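Local coordinates for enoyl-CoA hydratase/isomerase family protein (Mycobacterium tuberculosis, PDB 4FN7) that catalyses the isomerisation of enoyl-CoA thioesters as a member of the crotonase superfamily, at the interface of chains A and B. Residues are numbered along the deposited sequence; one frame, centred on the assembly and turned at random. Chains: chain A/B, Enoyl-CoA hydratase/isomerase family protein.

The interface of chains A and B. Residues chain A 131, 135, 159; chain B 198-199, 202-203, 206.
A:Val131 packs against the first turns of the chain B helix 200-210. It sits on the short 3-10 helix 130-133 and supplies more than half of the surface buried in this patch. CG1 is anti to the backbone N (chi1 167°) and rests on the backbone of the helix, 3.6 Å from CA of B:His203. CB of B:Leu198 also borders this methyl. CG2 points toward the next turn and lies 3.5 Å from the hydroxyl OG1 of B:Thr206. That hydroxyl is turned back to its own helix and donates to O of B:Ala202 at 2.8 Å. The hydroxyl proton is thus used inside its own helix. The CB methyl of B:Ala202 adds a minor contact to the backbone of A:Met135, 3.6 Å from its O. The patch is part of an interface in the deposited trimer; crotonase-fold enzymes commonly assemble as trimers.

The rim is polar, and the bonds described here end on backbone carbonyls of chain A. N of B:Asn199 donates to O of A:Val131 at 3.1 Å. The side chain of B:Asn199 faces its own chain, where OD1 caps the helix start by accepting from N of B:Ala202 at 3.0 Å. At the other edge, ND1 of B:His203 donates to O of A:Gly159 at 2.8 Å, nearly straight (169° at H), at the end of helix 151-159. The oxygen lies in the imidazole plane, but ND1 stands 42° above the plane of the A:Gly159 carbonyl.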
# COMPACT_ATOMS: atom_id res chain seq x y z
N VAL A 131 11.50 18.56 0.28
CA VAL A 131 10.89 19.45 -0.71
C VAL A 131 10.59 20.82 -0.12
O VAL A 131 10.67 21.84 -0.82
CB VAL A 131 9.63 18.81 -1.33
CG1 VAL A 131 8.80 19.83 -2.10
CG2 VAL A 131 10.03 17.62 -2.22
N MET A 135 15.30 20.53 -1.45
CA MET A 135 16.06 19.35 -1.82
C MET A 135 15.19 18.31 -2.51
O MET A 135 14.10 17.99 -2.05
CB MET A 135 16.76 18.78 -0.58
CG MET A 135 17.62 19.81 0.12
SD MET A 135 18.38 19.21 1.63
CE MET A 135 19.25 20.67 2.18
N GLY A 159 6.34 14.39 -2.43
CA GLY A 159 6.14 15.64 -3.15
C GLY A 159 5.62 16.79 -2.30
O GLY A 159 5.86 17.96 -2.62
N LEU B 198 6.17 25.41 -0.80
CA LEU B 198 7.22 24.40 -0.99
C LEU B 198 8.16 24.87 -2.09
O LEU B 198 7.81 25.74 -2.88
CB LEU B 198 6.61 23.06 -1.37
CG LEU B 198 5.68 22.42 -0.34
CD1 LEU B 198 4.96 21.23 -0.96
CD2 LEU B 198 6.46 21.99 0.91
N ASN B 199 9.37 24.32 -2.13
CA ASN B 199 10.27 24.66 -3.21
C ASN B 199 9.77 24.04 -4.51
O ASN B 199 9.64 22.82 -4.60
CB ASN B 199 11.69 24.18 -2.90
CG ASN B 199 12.68 24.58 -3.96
OD1 ASN B 199 12.90 23.84 -4.92
ND2 ASN B 199 13.26 25.75 -3.82
N ALA B 202 12.14 21.39 -6.39
CA ALA B 202 12.22 20.13 -5.65
C ALA B 202 10.89 19.39 -5.70
O ALA B 202 10.86 18.16 -5.80
CB ALA B 202 12.63 20.39 -4.22
N HIS B 203 9.78 20.12 -5.63
CA HIS B 203 8.46 19.50 -5.71
C HIS B 203 8.28 18.80 -7.05
O HIS B 203 7.89 17.63 -7.12
CB HIS B 203 7.35 20.53 -5.50
CG HIS B 203 5.99 20.03 -5.87
ND1 HIS B 203 5.29 19.13 -5.09
CD2 HIS B 203 5.21 20.28 -6.95
CE1 HIS B 203 4.13 18.86 -5.67
NE2 HIS B 203 4.06 19.54 -6.80
N THR B 206 10.71 15.80 -7.45
CA THR B 206 10.37 14.70 -6.55
C THR B 206 9.08 13.99 -6.97
O THR B 206 9.00 12.77 -6.92
CB THR B 206 10.28 15.19 -5.10
OG1 THR B 206 11.56 15.69 -4.70
CG2 THR B 206 9.87 14.05 -4.16